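Local coordinates for protein Diedel (Drosophila melanogaster, PDB 3ZZO) that acts as a secreted immune cytokine that promotes survival of Sindbis virus infection by suppressing the immune deficiency pathway, at residues V40-G44 against A45-Q49; S69-F72 against V73-N76. One frame throughout, in Å; residues are numbered along the deposited sequence.

Contact 1: residues V40-G44 against A45-Q49. With SCN (thiocyanate ion), chain B.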
loop_
_atom_site.group_PDB
_atom_site.type_symbol
_atom_site.label_atom_id
_atom_site.label_comp_id
_atom_site.label_asym_id
_atom_site.label_seq_id
_atom_site.Cartn_x
_atom_site.Cartn_y
_atom_site.Cartn_z
ATOM N N VAL A 40 -0.479 1.027 4.556
ATOM C CA VAL A 40 0.844 1.626 4.661
ATOM C C VAL A 40 1.695 1.125 3.510
ATOM O O VAL A 40 1.576 -0.021 3.087
ATOM C CB VAL A 40 1.486 1.302 6.041
ATOM C CG1 VAL A 40 2.906 1.875 6.140
ATOM C CG2 VAL A 40 0.601 1.788 7.198
ATOM N N ALA A 41 2.569 1.993 3.025
ATOM C CA ALA A 41 3.518 1.584 1.994
ATOM C C ALA A 41 4.191 0.268 2.417
ATOM O O ALA A 41 4.543 0.067 3.589
ATOM C CB ALA A 41 4.552 2.665 1.747
ATOM N N GLN A 42 4.399 -0.615 1.443
ATOM C CA GLN A 42 5.065 -1.867 1.711
ATOM C C GLN A 42 6.522 -1.650 2.083
ATOM O O GLN A 42 7.254 -0.969 1.368
ATOM C CB GLN A 42 4.926 -2.747 0.473
ATOM C CG GLN A 42 5.603 -4.096 0.599
ATOM C CD GLN A 42 5.556 -4.864 -0.693
ATOM O OE1 GLN A 42 5.026 -4.390 -1.704
ATOM N NE2 GLN A 42 6.168 -6.017 -0.718
ATOM N N LEU A 43 6.967 -2.243 3.186
ATOM C CA LEU A 43 8.300 -2.023 3.726
ATOM C C LEU A 43 9.238 -3.193 3.647
ATOM O O LEU A 43 10.406 -3.028 3.961
ATOM C CB LEU A 43 8.189 -1.545 5.188
ATOM C CG LEU A 43 7.270 -0.347 5.436
ATOM C CD1 LEU A 43 7.225 0.007 6.907
ATOM C CD2 LEU A 43 7.553 0.863 4.566
ATOM N N GLY A 44 8.756 -4.377 3.297
ATOM C CA GLY A 44 9.574 -5.576 3.106
ATOM C C GLY A 44 9.397 -6.129 1.703
ATOM O O GLY A 44 8.661 -5.587 0.877
ATOM N N ALA A 45 10.040 -7.273 1.431
ATOM C CA ALA A 45 9.851 -7.933 0.167
ATOM C C ALA A 45 8.404 -8.361 -0.043
ATOM O O ALA A 45 7.959 -8.453 -1.205
ATOM C CB ALA A 45 10.799 -9.110 0.018
ATOM N N TYR A 46 7.698 -8.652 1.037
ATOM C CA TYR A 46 6.311 -9.082 1.053
ATOM C C TYR A 46 5.558 -8.281 2.109
ATOM O O TYR A 46 6.143 -7.409 2.777
ATOM C CB TYR A 46 6.243 -10.575 1.305
ATOM C CG TYR A 46 6.977 -11.393 0.275
ATOM C CD1 TYR A 46 6.399 -11.623 -0.974
ATOM C CD2 TYR A 46 8.241 -11.888 0.501
ATOM C CE1 TYR A 46 7.075 -12.372 -1.929
ATOM C CE2 TYR A 46 8.927 -12.633 -0.483
ATOM C CZ TYR A 46 8.323 -12.860 -1.674
ATOM O OH TYR A 46 8.981 -13.614 -2.611
ATOM N N CYS A 47 4.279 -8.581 2.279
ATOM C CA CYS A 47 3.394 -7.908 3.226
ATOM C C CYS A 47 3.152 -8.684 4.509
ATOM O O CYS A 47 2.067 -8.629 5.067
ATOM C CB CYS A 47 2.069 -7.573 2.550
ATOM S SG CYS A 47 2.184 -6.193 1.366
ATOM N N GLY A 48 4.184 -9.346 5.015
ATOM C CA GLY A 48 4.091 -9.965 6.342
ATOM C C GLY A 48 4.168 -8.962 7.453
ATOM O O GLY A 48 4.699 -7.859 7.295
ATOM N N GLN A 49 3.636 -9.319 8.612
ATOM C CA GLN A 49 3.946 -8.526 9.799
ATOM C C GLN A 49 5.461 -8.562 10.053
ATOM O O GLN A 49 6.071 -7.534 10.394
ATOM C CB GLN A 49 3.211 -9.022 11.042
ATOM C CG GLN A 49 1.718 -8.872 10.980
ATOM C CD GLN A 49 1.146 -8.706 12.375
ATOM O OE1 GLN A 49 1.222 -7.626 12.948
ATOM N NE2 GLN A 49 0.681 -9.759 12.945
HETATM S S SCN B . 11.218 -11.463 3.957
HETATM C C SCN B . 9.885 -10.442 3.694
HETATM N N SCN B . 8.971 -9.759 3.535
#

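Contact 2: residues S69-F72 against V73-N76. With EDO (1,2-ethanediol), chain C.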
loop_
_atom_site.group_PDB
_atom_site.type_symbol
_atom_site.label_atom_id
_atom_site.label_comp_id
_atom_site.label_asym_id
_atom_site.label_seq_id
_atom_site.Cartn_x
_atom_site.Cartn_y
_atom_site.Cartn_z
ATOM N N SER A 69 -6.710 0.097 0.250
ATOM C CA SER A 69 -6.707 1.500 -0.153
ATOM C C SER A 69 -7.627 2.331 0.741
ATOM O O SER A 69 -7.378 3.525 0.960
ATOM C CB SER A 69 -7.053 1.661 -1.620
ATOM O OG SER A 69 -8.340 1.093 -1.917
ATOM N N GLN A 70 -8.720 1.739 1.213
ATOM C CA GLN A 70 -9.670 2.437 2.092
ATOM C C GLN A 70 -8.995 2.839 3.393
ATOM O O GLN A 70 -9.188 3.951 3.895
ATOM C CB GLN A 70 -10.862 1.477 2.308
ATOM C CG GLN A 70 -12.043 2.108 3.008
ATOM C CD GLN A 70 -13.249 1.206 2.965
ATOM O OE1 GLN A 70 -13.241 0.155 2.330
ATOM N NE2 GLN A 70 -14.354 1.627 3.552
ATOM N N GLU A 71 -8.139 1.967 3.911
ATOM C CA GLU A 71 -7.343 2.263 5.110
ATOM C C GLU A 71 -6.228 3.287 4.839
ATOM O O GLU A 71 -5.929 4.103 5.695
ATOM C CB GLU A 71 -6.773 0.992 5.695
ATOM C CG GLU A 71 -6.123 1.206 7.023
ATOM C CD GLU A 71 -5.995 -0.016 7.864
ATOM O OE1 GLU A 71 -6.566 -1.065 7.534
ATOM O OE2 GLU A 71 -5.280 0.069 8.909
ATOM N N PHE A 72 -5.629 3.246 3.646
ATOM C CA PHE A 72 -4.648 4.258 3.250
ATOM C C PHE A 72 -5.280 5.648 3.301
ATOM O O PHE A 72 -4.699 6.593 3.837
ATOM C CB PHE A 72 -4.126 3.962 1.833
ATOM C CG PHE A 72 -3.130 4.973 1.349
ATOM C CD1 PHE A 72 -1.857 4.976 1.840
ATOM C CD2 PHE A 72 -3.472 5.921 0.401
ATOM C CE1 PHE A 72 -0.927 5.928 1.392
ATOM C CE2 PHE A 72 -2.554 6.879 -0.011
ATOM C CZ PHE A 72 -1.295 6.856 0.486
ATOM N N VAL A 73 -6.508 5.779 2.799
ATOM C CA VAL A 73 -7.222 7.048 2.877
ATOM C C VAL A 73 -7.520 7.393 4.340
ATOM O O VAL A 73 -7.306 8.512 4.782
ATOM C CB VAL A 73 -8.519 7.019 2.040
ATOM C CG1 VAL A 73 -9.294 8.320 2.201
ATOM C CG2 VAL A 73 -8.187 6.769 0.579
ATOM N N ARG A 74 -8.032 6.407 5.086
ATOM C CA ARG A 74 -8.460 6.649 6.479
ATOM C C ARG A 74 -7.310 7.133 7.332
ATOM O O ARG A 74 -7.443 8.120 8.052
ATOM C CB ARG A 74 -9.037 5.368 7.051
ATOM C CG ARG A 74 -9.805 5.597 8.345
ATOM C CD ARG A 74 -10.305 4.316 8.982
ATOM N NE ARG A 74 -11.187 3.589 8.085
ATOM C CZ ARG A 74 -10.931 2.451 7.481
ATOM N NH1 ARG A 74 -9.819 1.746 7.717
ATOM N NH2 ARG A 74 -11.812 1.969 6.628
ATOM N N ARG A 75 -6.195 6.424 7.298
ATOM C CA ARG A 75 -5.094 6.772 8.201
ATOM C C ARG A 75 -4.403 8.076 7.828
ATOM O O ARG A 75 -3.701 8.657 8.637
ATOM C CB ARG A 75 -4.175 5.607 8.385
ATOM C CG ARG A 75 -3.345 5.290 7.273
ATOM C CD ARG A 75 -2.683 3.861 7.536
ATOM N NE ARG A 75 -1.862 3.861 8.726
ATOM C CZ ARG A 75 -1.707 2.792 9.558
ATOM N NH1 ARG A 75 -2.280 1.598 9.364
ATOM N NH2 ARG A 75 -0.972 2.954 10.615
ATOM N N ASN A 76 -4.620 8.541 6.606
ATOM C CA ASN A 76 -4.041 9.784 6.125
ATOM C C ASN A 76 -5.092 10.867 5.961
ATOM O O ASN A 76 -4.963 11.770 5.127
ATOM C CB ASN A 76 -3.323 9.481 4.813
ATOM C CG ASN A 76 -2.124 8.614 5.034
ATOM O OD1 ASN A 76 -1.987 7.504 4.436
ATOM N ND2 ASN A 76 -1.230 9.046 5.881
HETATM C C1 EDO C . -11.320 4.404 -3.007
HETATM O O1 EDO C . -11.412 3.598 -4.102
HETATM C C2 EDO C . -10.133 3.956 -2.124
HETATM O O2 EDO C . -10.306 2.738 -1.608
#

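Contact 1: residues V40-G44 against A45-Q49
A loop turn following strand 31-35 brings A45, Y46 and C47 back alongside Q42. The Q42 side chain spans the turn: with CG anti to the backbone N (chi1 179°), its extended chain carries the amide across to the returning backbone. There Q42 NE2 makes a weak, strongly bent bond to G44 O (3.0 Å, 121° at the hydrogen), and it also lies 3.1 Å from A45 O. Its other end is used as well, since OE1 accepts a hydrogen bond from R6; a glutamine, with donor and acceptor on one flat group, suits a place between two such partners. The buried C47 SG sits 4.1 Å from Q42 CG, a plain van der Waals touch on the methylene part of the chain. This sulfur is half of the C36-C47 disulfide, probably one of the four bridges that join the loops of subdomain SD2, and it ties the returning arm to the residue just after strand 31-35. A thiocyanate, probably from the crystallisation liquor, takes a hydrogen bond on its nitrogen from Y46 N (3.0 Å), near the plane of the tyrosine ring at its edge.

Contact 2: residues S69-F72 against V73-N76
E71 and R75, one turn apart on helix 69-75, meet through E71 OE2 and R75 NH1 at 3.4 Å, a long salt bridge in which the carboxylate and guanidinium planes are only 1° from parallel. R75 CG sits between the backbone N and the carbonyl carbon (chi1 73°), which lays CG and CD along E71 O before the chain bends at chi3 to bring the guanidinium round to the glutamate. E71 O also accepts R75 N at 2.8 Å in an almost straight bond (172°). R74 goes the other way: its NH2 rests 3.6 Å from Q70 CG and its NH1 3.7 Å from E71 CB, the guanidinium resting against the aliphatic parts of Q70 and E71 with Q70 O over one face. Beneath the side chains, V73 N bonds to S69 O and R74 N to Q70 O, both at 3.0 Å. The bond from N76 N to F72 O is weak, at 3.4 Å. S69 OG also holds an ethanediol, probably from the crystallisation liquor, through its O2 at 2.6 Å.

A second shell fixes the charged ends: D67, just before the helix, gives its N to E71 OE1 and its carboxylate to R74 NH2, while D38 O receives R75 NH1. The helix covers the antiparallel sheet of the ferredoxin-like subdomain SD1, and the aromatic F72 suits its buried side, its ring meeting F11 edge-to-face and touching V33, I35 and I81. With E71 shared between an arginine and a backbone N-H, its negative charge is probably well stabilised, and the two arginines would partly offset it and D67 across the exposed side of the helix.

In the fold
Contact 1 precedes contact 2 along the chain, their centres about 16 Å apart on opposite sides of the chain's centre. Both are bound to the antiparallel sheet: the loop of contact 1 leaves strand 31-35 and Q42 still pairs its backbone with T34, while helix 69-75 of contact 2 lies across the sheet, resting on strands 31-35 and 81-89. They also meet directly, V40 CG2 packing 3.5 Å from R75 CZ. The helix that covers subdomain SD1 and the loop after strand 31-35, which runs on toward the disulfide-linked loops, thus pack against each other through V40 and R75.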